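Local coordinates for protein xylose isomerase-like TIM barrel (PDB 2QW5) that binds a zinc ion and D-xylose in its TIM barrel and probably acts as an isomerase or epimerase on sugars or sugar phosphates, at residues 9-14 with 327-332; 15-20 with 315-320; 117-122 with 174-179; 254-259 with 323-328. One frame throughout, in Å; residues are numbered along the deposited sequence. Where two conformers were deposited one is given.

Interaction 1: residues 9-14 with 327-332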
loop_
_atom_site.group_PDB
_atom_site.type_symbol
_atom_site.label_atom_id
_atom_site.label_comp_id
_atom_site.label_asym_id
_atom_site.label_seq_id
_atom_site.Cartn_x
_atom_site.Cartn_y
_atom_site.Cartn_z
ATOM N N SER A 9 -22.812 -19.023 -34.859
ATOM C CA SER A 9 -22.319 -17.690 -34.489
ATOM C C SER A 9 -20.788 -17.551 -34.643
ATOM O O SER A 9 -20.054 -18.534 -34.712
ATOM C CB SER A 9 -22.767 -17.310 -33.070
ATOM O OG SER A 9 -22.153 -18.136 -32.108
ATOM N N ASP A 10 -20.345 -16.308 -34.770
ATOM C CA ASP A 10 -18.919 -15.963 -34.860
ATOM C C ASP A 10 -18.363 -15.989 -33.438
ATOM O O ASP A 10 -18.988 -15.460 -32.502
ATOM C CB ASP A 10 -18.717 -14.550 -35.431
ATOM C CG ASP A 10 -18.909 -14.480 -36.927
ATOM O OD1 ASP A 10 -18.955 -15.520 -37.591
ATOM O OD2 ASP A 10 -18.988 -13.356 -37.448
ATOM N N ILE A 11 -17.201 -16.598 -33.298
ATOM C CA ILE A 11 -16.520 -16.691 -32.021
ATOM C C ILE A 11 -15.243 -15.890 -32.135
ATOM O O ILE A 11 -14.425 -16.141 -33.030
ATOM C CB ILE A 11 -16.205 -18.176 -31.614
ATOM C CG1 ILE A 11 -17.451 -19.056 -31.682
ATOM C CG2 ILE A 11 -15.564 -18.257 -30.202
ATOM C CD1 ILE A 11 -18.580 -18.548 -30.850
ATOM N N TYR A 12 -15.071 -14.924 -31.232
ATOM C CA TYR A 12 -13.863 -14.086 -31.162
ATOM C C TYR A 12 -13.043 -14.519 -29.954
ATOM O O TYR A 12 -13.522 -15.287 -29.135
ATOM C CB TYR A 12 -14.245 -12.625 -30.963
ATOM C CG TYR A 12 -14.900 -11.890 -32.121
ATOM C CD1 TYR A 12 -15.465 -12.553 -33.238
ATOM C CD2 TYR A 12 -15.095 -10.498 -32.032
ATOM C CE1 TYR A 12 -16.114 -11.805 -34.266
ATOM C CE2 TYR A 12 -15.729 -9.784 -33.042
ATOM C CZ TYR A 12 -16.231 -10.429 -34.151
ATOM O OH TYR A 12 -16.873 -9.688 -35.119
ATOM N N ILE A 13 -11.805 -14.074 -29.880
ATOM C CA ILE A 13 -10.970 -14.255 -28.675
ATOM C C ILE A 13 -10.254 -12.964 -28.316
ATOM O O ILE A 13 -9.807 -12.228 -29.190
ATOM C CB ILE A 13 -10.002 -15.430 -28.826
ATOM C CG1 ILE A 13 -9.284 -15.700 -27.494
ATOM C CG2 ILE A 13 -9.064 -15.207 -30.032
ATOM C CD1 ILE A 13 -8.562 -17.068 -27.428
ATOM N N SER A 14 -10.164 -12.679 -27.009
ATOM C CA SER A 14 -9.463 -11.506 -26.525
ATOM C C SER A 14 -7.930 -11.631 -26.589
ATOM O O SER A 14 -7.379 -12.646 -26.206
ATOM C CB SER A 14 -9.794 -11.262 -25.061
ATOM O OG SER A 14 -9.064 -10.155 -24.584
ATOM N N LYS A 327 -19.527 -26.547 -28.374
ATOM C CA LYS A 327 -20.202 -27.714 -27.829
ATOM C C LYS A 327 -21.443 -27.281 -27.073
ATOM O O LYS A 327 -22.524 -27.831 -27.253
ATOM C CB LYS A 327 -19.299 -28.499 -26.865
ATOM C CG LYS A 327 -19.781 -29.938 -26.647
ATOM C CD LYS A 327 -18.951 -30.821 -25.696
ATOM C CE LYS A 327 -19.455 -30.796 -24.238
ATOM N NZ LYS A 327 -19.194 -29.507 -23.531
ATOM N N GLU A 328 -21.278 -26.264 -26.247
ATOM C CA GLU A 328 -22.356 -25.750 -25.398
ATOM C C GLU A 328 -23.402 -24.968 -26.154
ATOM O O GLU A 328 -24.592 -25.011 -25.800
ATOM C CB GLU A 328 -21.746 -24.933 -24.257
ATOM C CG GLU A 328 -20.885 -25.811 -23.316
ATOM C CD GLU A 328 -21.674 -26.857 -22.544
ATOM O OE1 GLU A 328 -22.886 -26.658 -22.271
ATOM O OE2 GLU A 328 -21.047 -27.879 -22.198
ATOM N N LEU A 329 -22.952 -24.220 -27.151
ATOM C CA LEU A 329 -23.861 -23.543 -28.076
ATOM C C LEU A 329 -24.664 -24.593 -28.855
ATOM O O LEU A 329 -25.868 -24.452 -28.975
ATOM C CB LEU A 329 -23.148 -22.601 -29.038
ATOM C CG LEU A 329 -22.693 -21.267 -28.456
ATOM C CD1 LEU A 329 -21.671 -20.649 -29.419
ATOM C CD2 LEU A 329 -23.874 -20.313 -28.120
ATOM N N LYS A 330 -24.008 -25.648 -29.334
ATOM C CA LYS A 330 -24.709 -26.742 -30.041
ATOM C C LYS A 330 -25.810 -27.381 -29.185
ATOM O O LYS A 330 -26.870 -27.683 -29.716
ATOM C CB LYS A 330 -23.726 -27.803 -30.540
ATOM C CG LYS A 330 -24.331 -28.847 -31.458
ATOM C CD LYS A 330 -23.263 -29.809 -31.952
ATOM C CE LYS A 330 -23.868 -30.949 -32.772
ATOM N NZ LYS A 330 -24.509 -30.421 -33.997
ATOM N N LYS A 331 -25.570 -27.560 -27.882
ATOM C CA LYS A 331 -26.563 -28.112 -26.954
ATOM C C LYS A 331 -27.815 -27.265 -26.824
ATOM O O LYS A 331 -28.884 -27.812 -26.622
ATOM C CB LYS A 331 -26.002 -28.298 -25.544
ATOM C CG LYS A 331 -24.980 -29.383 -25.398
ATOM C CD LYS A 331 -24.523 -29.466 -23.957
ATOM C CE LYS A 331 -23.299 -30.316 -23.798
ATOM N NZ LYS A 331 -22.791 -30.218 -22.407
ATOM N N ILE A 332 -27.678 -25.951 -26.926
ATOM C CA ILE A 332 -28.806 -25.024 -26.818
ATOM C C ILE A 332 -29.672 -25.037 -28.090
ATOM O O ILE A 332 -30.881 -24.857 -27.990
ATOM C CB ILE A 332 -28.307 -23.595 -26.463
ATOM C CG1 ILE A 332 -27.675 -23.621 -25.070
ATOM C CG2 ILE A 332 -29.447 -22.545 -26.468
ATOM C CD1 ILE A 332 -26.928 -22.420 -24.794
#
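The closing helix of a TIM barrel, 314-332, meets the entrance to the first barrel strand where L329 touches S9 and I11. One methyl group does all the work on the helix side: L329 CD1 lies 3.7 Å from S9 OG and 4.0 Å from I11 CD1. The I11 and L329 side chains reach toward each other tip to tip. In I11, chi1 of -52° sets CG1 trans to the carbonyl carbon, and the turn at chi2 (-56°) then directs CD1 at L329. S9, in the loop just before strand 11-14, adds a hydroxyl to an otherwise apolar meeting; its carbonyl O accepts a hydrogen bond from R326 NH2, one residue before this part of the helix. L267 of helix 263-273 packs on the same leucine. Along the helix, E328 OE2 takes two lysines, K327 NZ at 2.8 Å and K331 NZ at 2.9 Å. Both come from the same face of the carboxylate plane, K327 on the anti side and K331 from above, 35° out. With 71 Å² buried and no polar bond between the segments, the contact rests on van der Waals packing of L329 CD1 against a methyl and a hydroxyl, while two positive charges gathered on one carboxylate oxygen would probably stabilise its ionised form.

Interaction 2: residues 15-20 with 315-320; sequences FFMFTT and YDIADE
The selenomethionine M17 and the ring of F18 are the two bumps that the loop after the first barrel strand presses against helix 314-332. M17 ends in a knob, its methyl CE, which settles in the shallow hollow where the I317 branch point meets the A318 backbone: it is 3.9 Å from I317 CG2, 4.1 Å from I317 CB and 4.1 Å from A318 N. The short A318 side chain lies alongside, its CB 4.5 Å from M17 CE. M17 and I317 cross at about a right angle. The M17 chain leaves with CG trans to the backbone N (chi1 -179°) and then bends at chi2 and chi3, which turns SE and CE onto the helix surface. The second bump is F18 CZ, 4.1 Å from Y315 CE1; these two side chains also cross nearly perpendicularly, with the rings oblique to one another. F18 CD2 lies over the centre of the F15 ring, and M17 CG lies over one F18 face toward its rim, so F15, F18 and M17 also pack on one another within the loop. Helix 27-42 borders the contact: its H36 stacks on F18 and bonds Y315 OH through ND1, while L40 packs on A318 and Y45, just beyond that helix, holds A318 O.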
loop_
_atom_site.group_PDB
_atom_site.type_symbol
_atom_site.label_atom_id
_atom_site.label_comp_id
_atom_site.label_asym_id
_atom_site.label_seq_id
_atom_site.Cartn_x
_atom_site.Cartn_y
_atom_site.Cartn_z
ATOM N N PHE A 15 -7.268 -10.532 -26.977
ATOM C CA PHE A 15 -5.792 -10.430 -26.919
ATOM C C PHE A 15 -5.243 -10.356 -25.484
ATOM O O PHE A 15 -4.039 -10.336 -25.332
ATOM C CB PHE A 15 -5.207 -9.329 -27.843
ATOM C CG PHE A 15 -4.571 -9.888 -29.077
ATOM C CD1 PHE A 15 -5.317 -10.698 -29.942
ATOM C CD2 PHE A 15 -3.217 -9.649 -29.357
ATOM C CE1 PHE A 15 -4.738 -11.257 -31.077
ATOM C CE2 PHE A 15 -2.609 -10.225 -30.500
ATOM C CZ PHE A 15 -3.385 -11.008 -31.369
ATOM N N PHE A 16 -6.111 -10.311 -24.446
ATOM C CA PHE A 16 -5.645 -10.496 -23.036
ATOM C C PHE A 16 -4.966 -11.861 -22.746
ATOM O O PHE A 16 -4.432 -12.066 -21.650
ATOM C CB PHE A 16 -6.787 -10.272 -22.054
ATOM C CG PHE A 16 -7.282 -8.851 -21.993
ATOM C CD1 PHE A 16 -6.430 -7.753 -22.175
ATOM C CD2 PHE A 16 -8.601 -8.600 -21.654
ATOM C CE1 PHE A 16 -6.874 -6.460 -22.012
ATOM C CE2 PHE A 16 -9.048 -7.285 -21.531
ATOM C CZ PHE A 16 -8.177 -6.221 -21.691
HETATM N N MSE A 17 -5.050 -12.813 -23.690
HETATM C CA MSE A 17 -4.285 -14.048 -23.641
HETATM C C MSE A 17 -2.783 -13.695 -23.766
HETATM O O MSE A 17 -1.937 -14.466 -23.310
HETATM C CB MSE A 17 -4.676 -14.974 -24.785
HETATM C CG MSE A 17 -3.934 -16.353 -24.842
HETATM SE SE MSE A 17 -4.286 -17.363 -23.254
HETATM C CE MSE A 17 -5.848 -18.228 -23.844
ATOM N N PHE A 18 -2.464 -12.555 -24.407
ATOM C CA PHE A 18 -1.084 -12.146 -24.692
ATOM C C PHE A 18 -0.612 -10.809 -24.144
ATOM O O PHE A 18 0.567 -10.673 -23.784
ATOM C CB PHE A 18 -0.893 -12.063 -26.230
ATOM C CG PHE A 18 -1.437 -13.231 -26.977
ATOM C CD1 PHE A 18 -0.829 -14.466 -26.894
ATOM C CD2 PHE A 18 -2.554 -13.106 -27.786
ATOM C CE1 PHE A 18 -1.344 -15.573 -27.587
ATOM C CE2 PHE A 18 -3.077 -14.201 -28.474
ATOM C CZ PHE A 18 -2.458 -15.440 -28.388
ATOM N N THR A 19 -1.499 -9.807 -24.097
ATOM C CA THR A 19 -1.060 -8.446 -23.847
ATOM C C THR A 19 -2.170 -7.483 -23.506
ATOM O O THR A 19 -3.324 -7.817 -23.669
ATOM C CB THR A 19 -0.372 -7.920 -25.134
ATOM O OG1 THR A 19 0.335 -6.712 -24.870
ATOM C CG2 THR A 19 -1.384 -7.721 -26.286
ATOM N N THR A 20 -1.801 -6.318 -22.976
ATOM C CA THR A 20 -2.743 -5.185 -22.777
ATOM C C THR A 20 -2.416 -4.012 -23.759
ATOM O O THR A 20 -3.095 -2.957 -23.745
ATOM C CB THR A 20 -2.759 -4.656 -21.324
ATOM O OG1 THR A 20 -1.506 -4.057 -21.018
ATOM C CG2 THR A 20 -3.053 -5.744 -20.352
ATOM N N TYR A 315 -2.103 -21.470 -26.837
ATOM C CA TYR A 315 -2.886 -22.008 -27.943
ATOM C C TYR A 315 -3.713 -23.214 -27.564
ATOM O O TYR A 315 -4.834 -23.363 -28.040
ATOM C CB TYR A 315 -1.979 -22.321 -29.146
ATOM C CG TYR A 315 -1.283 -21.116 -29.726
ATOM C CD1 TYR A 315 -1.955 -19.905 -29.910
ATOM C CD2 TYR A 315 0.010 -21.214 -30.215
ATOM C CE1 TYR A 315 -1.338 -18.810 -30.447
ATOM C CE2 TYR A 315 0.657 -20.108 -30.779
ATOM C CZ TYR A 315 -0.032 -18.915 -30.903
ATOM O OH TYR A 315 0.556 -17.823 -31.456
ATOM N N ASP A 316 -3.163 -24.064 -26.695
ATOM C CA ASP A 316 -3.897 -25.194 -26.133
ATOM C C ASP A 316 -5.184 -24.694 -25.464
ATOM O O ASP A 316 -6.261 -25.199 -25.747
ATOM C CB ASP A 316 -3.058 -25.963 -25.093
ATOM C CG ASP A 316 -1.765 -26.535 -25.676
ATOM O OD1 ASP A 316 -1.724 -26.905 -26.873
ATOM O OD2 ASP A 316 -0.776 -26.611 -24.922
ATOM N N ILE A 317 -5.051 -23.696 -24.595
ATOM C CA ILE A 317 -6.209 -23.143 -23.878
ATOM C C ILE A 317 -7.217 -22.495 -24.854
ATOM O O ILE A 317 -8.424 -22.724 -24.721
ATOM C CB ILE A 317 -5.763 -22.187 -22.747
ATOM C CG1 ILE A 317 -4.943 -22.956 -21.686
ATOM C CG2 ILE A 317 -6.950 -21.484 -22.051
ATOM C CD1 ILE A 317 -5.647 -24.146 -21.030
ATOM N N ALA A 318 -6.707 -21.728 -25.822
ATOM C CA ALA A 318 -7.548 -21.056 -26.848
ATOM C C ALA A 318 -8.384 -22.058 -27.651
ATOM O O ALA A 318 -9.585 -21.861 -27.877
ATOM C CB ALA A 318 -6.676 -20.211 -27.796
ATOM N N ASP A 319 -7.747 -23.157 -28.040
ATOM C CA ASP A 319 -8.412 -24.197 -28.812
ATOM C C ASP A 319 -9.497 -24.891 -27.992
ATOM O O ASP A 319 -10.609 -25.095 -28.482
ATOM C CB ASP A 319 -7.392 -25.211 -29.337
ATOM C CG ASP A 319 -7.968 -26.142 -30.392
ATOM O OD1 ASP A 319 -8.902 -25.746 -31.133
ATOM O OD2 ASP A 319 -7.434 -27.263 -30.497
ATOM N N GLU A 320 -9.180 -25.256 -26.745
ATOM C CA GLU A 320 -10.176 -25.899 -25.869
ATOM C C GLU A 320 -11.331 -24.958 -25.579
ATOM O O GLU A 320 -12.459 -25.421 -25.406
ATOM C CB GLU A 320 -9.560 -26.316 -24.525
ATOM C CG GLU A 320 -8.506 -27.401 -24.610
ATOM C CD GLU A 320 -9.048 -28.778 -25.015
ATOM O OE1 GLU A 320 -10.196 -29.137 -24.663
ATOM O OE2 GLU A 320 -8.301 -29.521 -25.690
#

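Interaction 3: residues 117-122 with 174-179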
loop_
_atom_site.group_PDB
_atom_site.type_symbol
_atom_site.label_atom_id
_atom_site.label_comp_id
_atom_site.label_asym_id
_atom_site.label_seq_id
_atom_site.Cartn_x
_atom_site.Cartn_y
_atom_site.Cartn_z
ATOM N N ILE A 117 -10.408 5.208 -33.205
ATOM C CA ILE A 117 -9.480 4.051 -33.356
ATOM C C ILE A 117 -10.256 2.742 -33.650
ATOM O O ILE A 117 -9.843 1.907 -34.464
ATOM C CB ILE A 117 -8.632 3.896 -32.033
ATOM C CG1 ILE A 117 -7.630 5.052 -31.911
ATOM C CG2 ILE A 117 -7.995 2.508 -31.899
ATOM C CD1 ILE A 117 -6.920 5.074 -30.547
ATOM N N THR A 118 -11.375 2.547 -32.947
ATOM C CA THR A 118 -12.234 1.361 -33.151
ATOM C C THR A 118 -12.661 1.290 -34.608
ATOM O O THR A 118 -12.427 0.266 -35.251
ATOM C CB THR A 118 -13.473 1.360 -32.204
ATOM O OG1 THR A 118 -12.994 1.396 -30.874
ATOM C CG2 THR A 118 -14.338 0.072 -32.397
ATOM N N ALA A 119 -13.168 2.401 -35.121
ATOM C CA ALA A 119 -13.607 2.511 -36.512
ATOM C C ALA A 119 -12.445 2.284 -37.481
ATOM O O ALA A 119 -12.600 1.531 -38.452
ATOM C CB ALA A 119 -14.278 3.873 -36.744
ATOM N N ALA A 120 -11.267 2.869 -37.201
ATOM C CA ALA A 120 -10.058 2.706 -38.070
ATOM C C ALA A 120 -9.629 1.272 -38.159
ATOM O O ALA A 120 -9.074 0.852 -39.177
ATOM C CB ALA A 120 -8.876 3.618 -37.606
ATOM N N LEU A 121 -9.901 0.503 -37.094
ATOM C CA LEU A 121 -9.682 -0.957 -37.082
ATOM C C LEU A 121 -10.827 -1.746 -37.735
ATOM O O LEU A 121 -10.846 -2.972 -37.651
ATOM C CB LEU A 121 -9.435 -1.450 -35.636
ATOM C CG LEU A 121 -8.129 -1.027 -34.951
ATOM C CD1 LEU A 121 -8.118 -1.300 -33.471
ATOM C CD2 LEU A 121 -6.978 -1.765 -35.590
ATOM N N GLY A 122 -11.788 -1.056 -38.375
ATOM C CA GLY A 122 -12.963 -1.676 -38.970
ATOM C C GLY A 122 -13.991 -2.177 -37.981
ATOM O O GLY A 122 -14.941 -2.860 -38.380
ATOM N N GLU A 174 -22.595 6.726 -32.942
ATOM C CA GLU A 174 -23.646 6.365 -33.916
ATOM C C GLU A 174 -23.241 6.847 -35.320
ATOM O O GLU A 174 -23.341 6.086 -36.302
ATOM C CB GLU A 174 -25.026 6.894 -33.465
ATOM C CG GLU A 174 -26.196 6.254 -34.213
ATOM C CD GLU A 174 -27.579 6.769 -33.794
ATOM O OE1 GLU A 174 -27.684 7.793 -33.064
ATOM O OE2 GLU A 174 -28.562 6.134 -34.229
ATOM N N ILE A 175 -22.695 8.067 -35.412
ATOM C CA ILE A 175 -22.178 8.605 -36.686
ATOM C C ILE A 175 -21.042 7.695 -37.209
ATOM O O ILE A 175 -20.991 7.366 -38.391
ATOM C CB ILE A 175 -21.648 10.023 -36.526
ATOM C CG1 ILE A 175 -22.776 11.012 -36.217
ATOM C CG2 ILE A 175 -20.986 10.507 -37.803
ATOM C CD1 ILE A 175 -22.280 12.366 -35.914
ATOM N N LYS A 176 -20.183 7.245 -36.290
ATOM C CA LYS A 176 -19.052 6.364 -36.581
ATOM C C LYS A 176 -19.390 4.876 -36.775
ATOM O O LYS A 176 -18.509 4.087 -37.161
ATOM C CB LYS A 176 -18.014 6.477 -35.427
ATOM C CG LYS A 176 -17.475 7.886 -35.198
ATOM C CD LYS A 176 -16.609 8.424 -36.360
ATOM C CE LYS A 176 -15.314 7.613 -36.552
ATOM N NZ LYS A 176 -14.304 8.367 -37.311
ATOM N N LYS A 177 -20.647 4.493 -36.543
ATOM C CA LYS A 177 -21.112 3.099 -36.611
ATOM C C LYS A 177 -20.379 2.131 -35.616
ATOM O O LYS A 177 -20.060 0.981 -35.943
ATOM C CB LYS A 177 -21.090 2.598 -38.053
ATOM C CG LYS A 177 -21.915 3.474 -39.000
ATOM C CD LYS A 177 -21.931 2.955 -40.424
ATOM C CE LYS A 177 -23.246 3.284 -41.108
ATOM N NZ LYS A 177 -23.704 4.689 -40.958
ATOM N N VAL A 178 -20.130 2.636 -34.404
ATOM C CA VAL A 178 -19.493 1.865 -33.329
ATOM C C VAL A 178 -20.499 1.757 -32.205
ATOM O O VAL A 178 -20.969 2.783 -31.679
ATOM C CB VAL A 178 -18.217 2.571 -32.815
ATOM C CG1 VAL A 178 -17.703 1.900 -31.512
ATOM C CG2 VAL A 178 -17.162 2.664 -33.955
ATOM N N LYS A 179 -20.900 0.540 -31.866
ATOM C CA LYS A 179 -21.834 0.369 -30.730
ATOM C C LYS A 179 -20.972 0.467 -29.489
ATOM O O LYS A 179 -19.873 -0.084 -29.483
ATOM C CB LYS A 179 -22.518 -0.999 -30.783
ATOM C CG LYS A 179 -23.428 -1.274 -31.966
ATOM C CD LYS A 179 -24.693 -0.511 -31.902
ATOM C CE LYS A 179 -25.617 -0.965 -33.039
ATOM N NZ LYS A 179 -26.643 0.080 -33.278
#
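T118 and V178 form the close-packed half of a contact between two outer helices of the TIM barrel, where helices 101-120 and 148-176 both end and the chain turns back toward the strands. T118 CG2 stands 3.9 Å from V178 CG1 and 4.1 Å from V178 CG2, so a single methyl is set against both prongs of the valine, the side chains crossing obliquely. V178 CG2 also approaches the backbone of the next residue, 4.2 Å from A119 N. Both T118 and V178 are buried, and M126 of strand 125-128 packs on each, which ties this half to the barrel wall. The threonine hydroxyl has its partners outside the contact: OG1 is hydrogen-bonded with T86 OG1 and to R114 O.

The outer half is the solvent side: its approach between A119 and K176 is as close, but both residues are partly exposed. K176 contributes aliphatic chain rather than charge; its NZ has a long, weak ion pair with D116 OD1. Each helix finishes in a Schellman motif with a positive-phi residue, G122 (phi 72°) in the first and K177 (phi 60°) in the second. G122 N bonds A119 O at 2.7 Å, while K177 N bonds E174 O at 3.1 Å. The reversal at K177 comes directly before V178, whose side chain sets out toward helix 101-120. Bends at chi2 and chi3 fold the K176 chain back across the contact, laying its CE 3.9 Å from A119 CB.

Interaction 4: residues 254-259 with 323-328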
loop_
_atom_site.group_PDB
_atom_site.type_symbol
_atom_site.label_atom_id
_atom_site.label_comp_id
_atom_site.label_asym_id
_atom_site.label_seq_id
_atom_site.Cartn_x
_atom_site.Cartn_y
_atom_site.Cartn_z
ATOM N N GLY A 254 -9.446 -17.913 -16.372
ATOM C CA GLY A 254 -8.446 -18.768 -17.036
ATOM C C GLY A 254 -9.052 -19.763 -18.023
ATOM O O GLY A 254 -9.683 -19.350 -18.992
ATOM N N ALA A 255 -8.900 -21.068 -17.739
ATOM C CA ALA A 255 -9.334 -22.146 -18.633
ATOM C C ALA A 255 -10.849 -22.189 -18.742
ATOM O O ALA A 255 -11.526 -22.358 -17.753
ATOM C CB ALA A 255 -8.811 -23.482 -18.168
ATOM N N LEU A 256 -11.370 -22.068 -19.955
ATOM C CA LEU A 256 -12.837 -22.020 -20.142
ATOM C C LEU A 256 -13.500 -23.412 -20.098
ATOM O O LEU A 256 -14.666 -23.553 -19.726
ATOM C CB LEU A 256 -13.136 -21.235 -21.429
ATOM C CG LEU A 256 -14.572 -20.855 -21.790
ATOM C CD1 LEU A 256 -15.238 -20.042 -20.664
ATOM C CD2 LEU A 256 -14.551 -20.105 -23.122
ATOM N N HIS A 257 -12.731 -24.458 -20.394
ATOM C CA HIS A 257 -13.277 -25.810 -20.466
ATOM C C HIS A 257 -13.346 -26.588 -19.142
ATOM O O HIS A 257 -13.946 -27.672 -19.114
ATOM C CB HIS A 257 -12.537 -26.640 -21.529
ATOM C CG HIS A 257 -11.100 -26.882 -21.219
ATOM N ND1 HIS A 257 -10.185 -25.859 -21.098
ATOM C CD2 HIS A 257 -10.404 -28.038 -21.078
ATOM C CE1 HIS A 257 -8.988 -26.374 -20.867
ATOM N NE2 HIS A 257 -9.094 -27.695 -20.848
ATOM N N THR A 258 -12.723 -26.068 -18.071
ATOM C CA THR A 258 -12.783 -26.690 -16.747
ATOM C C THR A 258 -13.222 -25.603 -15.772
ATOM O O THR A 258 -12.406 -24.897 -15.160
ATOM C CB THR A 258 -11.446 -27.270 -16.382
ATOM O OG1 THR A 258 -10.482 -26.218 -16.436
ATOM C CG2 THR A 258 -11.066 -28.349 -17.368
ATOM N N SER A 259 -14.521 -25.436 -15.651
ATOM C CA SER A 259 -15.007 -24.343 -14.785
ATOM C C SER A 259 -16.438 -24.484 -14.460
ATOM O O SER A 259 -17.115 -25.301 -15.046
ATOM C CB SER A 259 -14.821 -22.974 -15.472
ATOM O OG SER A 259 -15.808 -22.694 -16.444
ATOM N N LYS A 323 -13.711 -24.938 -28.589
ATOM C CA LYS A 323 -14.331 -26.263 -28.624
ATOM C C LYS A 323 -15.469 -26.362 -27.607
ATOM O O LYS A 323 -16.598 -26.723 -27.978
ATOM C CB LYS A 323 -13.289 -27.379 -28.468
ATOM C CG LYS A 323 -12.390 -27.562 -29.720
ATOM C CD LYS A 323 -11.214 -28.510 -29.428
ATOM C CE LYS A 323 -10.298 -28.808 -30.645
ATOM N NZ LYS A 323 -10.874 -29.695 -31.711
ATOM N N VAL A 324 -15.213 -25.971 -26.360
ATOM C CA VAL A 324 -16.276 -25.987 -25.328
ATOM C C VAL A 324 -17.424 -25.030 -25.660
ATOM O O VAL A 324 -18.577 -25.408 -25.525
ATOM C CB VAL A 324 -15.754 -25.830 -23.847
ATOM C CG1 VAL A 324 -15.250 -24.400 -23.533
ATOM C CG2 VAL A 324 -16.872 -26.197 -22.876
ATOM N N THR A 325 -17.109 -23.803 -26.093
ATOM C CA THR A 325 -18.124 -22.788 -26.448
ATOM C C THR A 325 -19.060 -23.312 -27.550
ATOM O O THR A 325 -20.283 -23.184 -27.446
ATOM C CB THR A 325 -17.472 -21.441 -26.878
ATOM O OG1 THR A 325 -16.611 -20.970 -25.819
ATOM C CG2 THR A 325 -18.524 -20.377 -27.238
ATOM N N ARG A 326 -18.481 -23.906 -28.592
ATOM C CA ARG A 326 -19.272 -24.493 -29.692
ATOM C C ARG A 326 -20.102 -25.709 -29.253
ATOM O O ARG A 326 -21.271 -25.828 -29.675
ATOM C CB ARG A 326 -18.387 -24.860 -30.905
ATOM C CG ARG A 326 -17.885 -23.650 -31.610
ATOM C CD ARG A 326 -17.647 -23.866 -33.078
ATOM N NE ARG A 326 -17.292 -22.625 -33.789
ATOM C CZ ARG A 326 -18.146 -21.645 -34.142
ATOM N NH1 ARG A 326 -19.446 -21.634 -33.786
ATOM N NH2 ARG A 326 -17.652 -20.608 -34.820
ATOM N N LYS A 327 -19.527 -26.547 -28.374
ATOM C CA LYS A 327 -20.202 -27.714 -27.829
ATOM C C LYS A 327 -21.443 -27.281 -27.073
ATOM O O LYS A 327 -22.524 -27.831 -27.253
ATOM C CB LYS A 327 -19.299 -28.499 -26.865
ATOM C CG LYS A 327 -19.781 -29.938 -26.647
ATOM C CD LYS A 327 -18.951 -30.821 -25.696
ATOM C CE LYS A 327 -19.455 -30.796 -24.238
ATOM N NZ LYS A 327 -19.194 -29.507 -23.531
ATOM N N GLU A 328 -21.278 -26.264 -26.247
ATOM C CA GLU A 328 -22.356 -25.750 -25.398
ATOM C C GLU A 328 -23.402 -24.968 -26.154
ATOM O O GLU A 328 -24.592 -25.011 -25.800
ATOM C CB GLU A 328 -21.746 -24.933 -24.257
ATOM C CG GLU A 328 -20.885 -25.811 -23.316
ATOM C CD GLU A 328 -21.674 -26.857 -22.544
ATOM O OE1 GLU A 328 -22.886 -26.658 -22.271
ATOM O OE2 GLU A 328 -21.047 -27.879 -22.198
#
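The imidazole of H257 has T258 CG2 over one face, 3.8 Å above the plane and offset toward the rim, while the H257 backbone and CB meet V324 on helix 314-332. Around the ring, I317 and E320 of that helix make further packing contacts. With CG placed between the backbone N and the carbonyl carbon (chi1 65°), the ring leads away from the 323-328 part of the helix, and the touching falls to the base of the side chain: H257 CB is 4.0 Å from V324 CB, and H257 CA is 3.9 Å from V324 CG1.

V324 is the main projection on the helix side. Its CG1 lies against the loop backbone, 3.9 Å from L256 O, and against the leucine branch point, 4.0 Å from L256 CG. L256 extends obliquely past the valine to the next residue, where its CD2 comes within 3.5 Å of T325 OG1. That is a methyl against a hydroxyl oxygen, and the hydroxyl is already hydrogen-bonded to A321 O one turn earlier, which fixes its direction along the helix. W263, at the start of helix 263-273, packs on L256, V324 and T325 alike and so closes this small apolar cluster.

The contact joins an irregular loop to the last outer helix. The L256 side chain is about 11 Å from the bound zinc ion and about 8 Å from that of the zinc ligand E281. Such a position fits the loop's place after strand 243-248, at the carboxy-terminal end of the barrel strands, the side on which TIM barrels carry their active sites.

Helix 314-332 is common to three contacts: interaction 2 uses its beginning, interaction 4 its middle and interaction 1 its end, and interactions 1 and 4 share K327 and E328. Their centres lie 9 to 16 Å apart and all three touch one another, for instance through I13 CD1 and A318 CB at 3.7 Å between interactions 1 and 2. Along the chain, interaction 2 is nested within interaction 1, whereas interactions 2 and 4 cross. Interaction 3, also nested in both 1 and 2, stands apart at 25 to 30 Å, between helices 101-120 and 148-176. Thus the last helix packs against the first strand, bringing together both chain ends of the closed eight-stranded barrel.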